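Local coordinates for CLIP-associating protein 2 (PDB 3WOZ), which probably binds tubulin through TOG domains, of which this one is called TOG3, and contributes to the regulation of microtubule dynamics, at residues A[65-70]-A[102-107]; A[139-144]-A[186-191]. All coordinates share one frame; numbering follows the deposited sequence.

Contact 1 (65-70 with 102-107) and contact 2 (139-144 with 186-191) follow one another along the chain, the first closing before the second opens. Each joins helices that are next but one in sequence: 60-77 with 102-118, then 141-155 with 186-202, as expected for a layer of HEAT-repeat helices in a TOG domain. Their centres are 22 Å apart and their nearest atoms about 7 Å apart, so they do not touch. Contact 1 is the larger, burying 212 Å² against 123 Å², and includes a water bridge and a pair of opposite charges, whereas contact 2 is centred on one valine. No ligand is bound at either.

Contact 1: residues A[65-70]-A[102-107]; sequences MFLETL and GSVQAK
Leu67 and Lys107 mark the closest backbone approach, with their CA atoms 6.0 Å apart, where helix segments 65-70 and 102-107 run nearly parallel, their axes 9.8 Å apart and inclined at 24°. The side chains of this pair cross at about a right angle: the CD1 branch of Leu67 lies 3.8 Å from Lys107 CB. The same methyl also meets Val104, CD1 to CG1 3.9 Å, and one leucine methyl therefore touches two residues a turn apart on the facing helix. With chi1 of Val104 at -177°, CG1 rather than CG2 is the branch that meets Leu67. Helices next but one in the chain stack roughly parallel in one layer, as expected of HEAT repeats in a TOG domain, with helix 85-96 between these two in sequence. Leu67 also packs on Leu92 of that intervening helix, while Val104 touches Phe63 and Ser64. A single water ties the two backbones together, donating to Leu67 O at 2.7 Å and to Lys107 O at 2.8 Å, where no direct hydrogen bond links the segments. On the more exposed flank, the end of Glu68 crosses that of Lys107 at a slant, its carboxylate OE2 3.5 Å from the methylene CE. Lys107 bends at its last torsion (chi4 63°), and its NZ stands 4.0 Å from Glu68 OE2, beyond salt-bridge range, although some electrostatic attraction probably remains.

Contact 2: residues A[139-144]-A[186-191]; sequences PSLKVK and SDVRKA
Val188 makes every close approach between segments 139-144 and 186-191, all through its CG2 methyl. Its tightest contact is with backbone: CG2 lies 3.7 Å from the carbonyl oxygen of Leu141. With chi1 at 180°, CG2 lies anti to the valine's own carbonyl carbon, and this is the branch that meets Leu141 O. Around this point the packing becomes looser. Leu141 CD2 comes only to 4.4 Å from Val188 CG2, and Lys144 CB to 4.5 Å from the same methyl. The nearest CA atoms, those of Lys144 and Val188, are 6.8 Å apart. Val188 is buried, and Val145 and Glu182 are among the residues that also touch it. The CA-CB bond of Lys144 is aimed at segment 186-191, but its extended chain runs off elsewhere, and the residue makes a cation-pi interaction with Trp179. On the solvent side, Lys142 and Asp187 are both exposed and do not meet; NZ of Lys142 and OD2 of Asp187 remain 6.0 Å apart. Helix 141-155 begins here, with Ser140 as its N-cap: OG accepts a weak bond from Val143 N, 3.3 Å long. The contact thus joins the first turns of two helices in the HEAT-type stack of the TOG domain. With 123 Å² buried and no hydrogen bond across the segments, it is one of van der Waals packing, a valine methyl against a carbonyl oxygen and two aliphatic side-chain groups.

Contact 1: residues A[65-70]-A[102-107]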
# COMPACT_ATOMS: atom_id res chain seq x y z
N MSE A 65 -7.54 -15.65 6.00
CA MSE A 65 -6.48 -16.62 5.70
C MSE A 65 -5.56 -16.14 4.57
O MSE A 65 -4.35 -16.40 4.59
CB MSE A 65 -7.07 -17.96 5.32
CG MSE A 65 -7.69 -18.75 6.45
SE MSE A 65 -8.40 -20.41 5.73
CE MSE A 65 -6.71 -21.19 5.13
N PHE A 66 -6.15 -15.47 3.58
CA PHE A 66 -5.42 -14.88 2.46
C PHE A 66 -4.45 -13.81 2.95
O PHE A 66 -3.27 -13.82 2.61
CB PHE A 66 -6.40 -14.34 1.41
CG PHE A 66 -5.86 -13.20 0.58
CD1 PHE A 66 -4.82 -13.39 -0.33
CD2 PHE A 66 -6.41 -11.92 0.70
CE1 PHE A 66 -4.34 -12.33 -1.11
CE2 PHE A 66 -5.94 -10.85 -0.07
CZ PHE A 66 -4.90 -11.05 -0.97
N LEU A 67 -4.95 -12.89 3.78
CA LEU A 67 -4.12 -11.85 4.40
C LEU A 67 -2.93 -12.42 5.18
O LEU A 67 -1.85 -11.84 5.15
CB LEU A 67 -4.95 -10.96 5.32
CG LEU A 67 -5.95 -10.01 4.65
CD1 LEU A 67 -6.75 -9.29 5.72
CD2 LEU A 67 -5.25 -9.01 3.70
N GLU A 68 -3.15 -13.54 5.87
CA GLU A 68 -2.08 -14.20 6.63
C GLU A 68 -1.05 -14.85 5.72
O GLU A 68 0.14 -14.86 6.02
CB GLU A 68 -2.65 -15.24 7.58
CG GLU A 68 -3.36 -14.65 8.78
CD GLU A 68 -4.14 -15.67 9.58
OE1 GLU A 68 -4.84 -16.51 8.98
OE2 GLU A 68 -4.06 -15.62 10.83
N THR A 69 -1.51 -15.42 4.61
CA THR A 69 -0.64 -16.07 3.63
C THR A 69 0.25 -15.05 2.92
O THR A 69 1.38 -15.36 2.54
CB THR A 69 -1.47 -16.86 2.60
OG1 THR A 69 -2.47 -17.63 3.29
CG2 THR A 69 -0.59 -17.82 1.79
N LEU A 70 -0.27 -13.83 2.74
CA LEU A 70 0.47 -12.74 2.07
C LEU A 70 1.81 -12.46 2.72
O LEU A 70 2.79 -12.18 2.03
CB LEU A 70 -0.36 -11.45 2.04
CG LEU A 70 -1.27 -11.11 0.86
CD1 LEU A 70 -1.92 -9.75 1.09
CD2 LEU A 70 -0.52 -11.11 -0.47
N GLY A 102 -11.76 -5.07 13.65
CA GLY A 102 -10.46 -4.96 14.31
C GLY A 102 -9.48 -6.08 14.00
O GLY A 102 -8.34 -5.82 13.63
N SER A 103 -9.93 -7.33 14.15
CA SER A 103 -9.07 -8.49 13.94
C SER A 103 -8.54 -8.56 12.50
O SER A 103 -7.39 -8.95 12.28
CB SER A 103 -9.80 -9.79 14.29
OG SER A 103 -10.91 -9.99 13.45
N VAL A 104 -9.38 -8.19 11.54
CA VAL A 104 -9.03 -8.20 10.13
C VAL A 104 -8.12 -7.01 9.77
O VAL A 104 -7.17 -7.17 9.01
CB VAL A 104 -10.29 -8.25 9.23
CG1 VAL A 104 -9.92 -8.33 7.76
CG2 VAL A 104 -11.15 -9.46 9.60
N GLN A 105 -8.41 -5.83 10.32
CA GLN A 105 -7.56 -4.64 10.14
C GLN A 105 -6.13 -4.89 10.59
O GLN A 105 -5.19 -4.41 9.95
CB GLN A 105 -8.12 -3.42 10.90
CG GLN A 105 -9.21 -2.66 10.16
CD GLN A 105 -9.41 -1.23 10.69
OE1 GLN A 105 -8.45 -0.53 11.00
NE2 GLN A 105 -10.67 -0.81 10.79
N ALA A 106 -5.96 -5.64 11.68
CA ALA A 106 -4.64 -6.00 12.17
C ALA A 106 -3.84 -6.79 11.12
O ALA A 106 -2.64 -6.58 10.96
CB ALA A 106 -4.73 -6.79 13.48
N LYS A 107 -4.54 -7.67 10.39
CA LYS A 107 -3.92 -8.50 9.37
C LYS A 107 -3.53 -7.69 8.12
O LYS A 107 -2.54 -8.00 7.47
CB LYS A 107 -4.85 -9.65 8.98
CG LYS A 107 -5.10 -10.68 10.10
CD LYS A 107 -6.26 -11.60 9.71
CE LYS A 107 -6.28 -12.89 10.54
NZ LYS A 107 -6.49 -12.66 12.00
O HOH W 1 -1.44 -10.55 7.53

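Contact 2: residues A[139-144]-A[186-191]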
# COMPACT_ATOMS: atom_id res chain seq x y z
N PRO A 139 -11.36 8.19 -3.38
CA PRO A 139 -11.09 7.62 -2.06
C PRO A 139 -11.94 8.21 -0.94
O PRO A 139 -12.16 9.43 -0.90
CB PRO A 139 -9.61 7.95 -1.82
CG PRO A 139 -9.30 9.08 -2.75
CD PRO A 139 -10.15 8.83 -3.95
N SER A 140 -12.41 7.34 -0.06
CA SER A 140 -13.10 7.75 1.16
C SER A 140 -12.12 8.41 2.12
O SER A 140 -10.90 8.38 1.90
CB SER A 140 -13.74 6.53 1.83
OG SER A 140 -12.75 5.66 2.36
N LEU A 141 -12.64 9.00 3.19
CA LEU A 141 -11.81 9.62 4.22
C LEU A 141 -10.82 8.62 4.84
O LEU A 141 -9.66 8.97 5.09
CB LEU A 141 -12.69 10.26 5.31
CG LEU A 141 -13.71 11.33 4.91
CD1 LEU A 141 -14.76 11.51 6.01
CD2 LEU A 141 -13.04 12.67 4.58
N LYS A 142 -11.27 7.40 5.07
CA LYS A 142 -10.45 6.37 5.71
C LYS A 142 -9.36 5.81 4.79
O LYS A 142 -8.27 5.46 5.26
CB LYS A 142 -11.32 5.25 6.28
CG LYS A 142 -12.13 5.67 7.50
CD LYS A 142 -13.27 4.72 7.80
CE LYS A 142 -14.09 5.19 9.00
NZ LYS A 142 -13.28 5.20 10.26
N VAL A 143 -9.64 5.73 3.49
CA VAL A 143 -8.62 5.37 2.49
C VAL A 143 -7.51 6.43 2.45
O VAL A 143 -6.33 6.08 2.41
CB VAL A 143 -9.23 5.14 1.07
CG1 VAL A 143 -8.14 4.92 0.03
CG2 VAL A 143 -10.17 3.94 1.08
N LYS A 144 -7.90 7.70 2.51
CA LYS A 144 -6.96 8.82 2.56
C LYS A 144 -6.05 8.72 3.78
O LYS A 144 -4.84 8.87 3.68
CB LYS A 144 -7.70 10.16 2.58
CG LYS A 144 -8.27 10.60 1.23
CD LYS A 144 -9.06 11.91 1.40
CE LYS A 144 -9.82 12.28 0.13
NZ LYS A 144 -10.74 13.43 0.39
N SER A 186 -10.73 15.05 11.36
CA SER A 186 -9.55 15.42 12.13
C SER A 186 -8.40 14.44 11.86
O SER A 186 -7.23 14.81 11.96
CB SER A 186 -9.88 15.44 13.62
OG SER A 186 -8.71 15.57 14.41
N ASP A 187 -8.75 13.20 11.51
CA ASP A 187 -7.76 12.17 11.20
C ASP A 187 -7.00 12.46 9.90
O ASP A 187 -5.78 12.30 9.84
CB ASP A 187 -8.40 10.79 11.17
CG ASP A 187 -8.81 10.31 12.55
OD1 ASP A 187 -8.17 10.70 13.54
OD2 ASP A 187 -9.78 9.52 12.64
N VAL A 188 -7.72 12.88 8.86
CA VAL A 188 -7.09 13.35 7.63
C VAL A 188 -6.17 14.54 7.95
O VAL A 188 -5.01 14.54 7.55
CB VAL A 188 -8.12 13.70 6.54
CG1 VAL A 188 -7.43 14.18 5.29
CG2 VAL A 188 -8.97 12.48 6.21
N ARG A 189 -6.71 15.51 8.69
CA ARG A 189 -5.97 16.71 9.09
C ARG A 189 -4.60 16.37 9.67
O ARG A 189 -3.57 16.87 9.20
CB ARG A 189 -6.81 17.52 10.09
CG ARG A 189 -6.35 18.95 10.31
CD ARG A 189 -7.43 19.79 11.00
NE ARG A 189 -8.77 19.50 10.49
CZ ARG A 189 -9.76 19.03 11.24
NH1 ARG A 189 -9.57 18.81 12.53
NH2 ARG A 189 -10.95 18.79 10.69
N LYS A 190 -4.58 15.52 10.70
CA LYS A 190 -3.34 15.16 11.38
C LYS A 190 -2.42 14.30 10.50
O LYS A 190 -1.20 14.43 10.58
CB LYS A 190 -3.62 14.46 12.72
CG LYS A 190 -4.37 15.32 13.74
CD LYS A 190 -3.58 16.57 14.15
CE LYS A 190 -4.47 17.60 14.83
NZ LYS A 190 -3.77 18.90 15.04
N ALA A 191 -3.02 13.45 9.67
CA ALA A 191 -2.26 12.57 8.78
C ALA A 191 -1.57 13.35 7.66
O ALA A 191 -0.42 13.08 7.33
CB ALA A 191 -3.15 11.47 8.22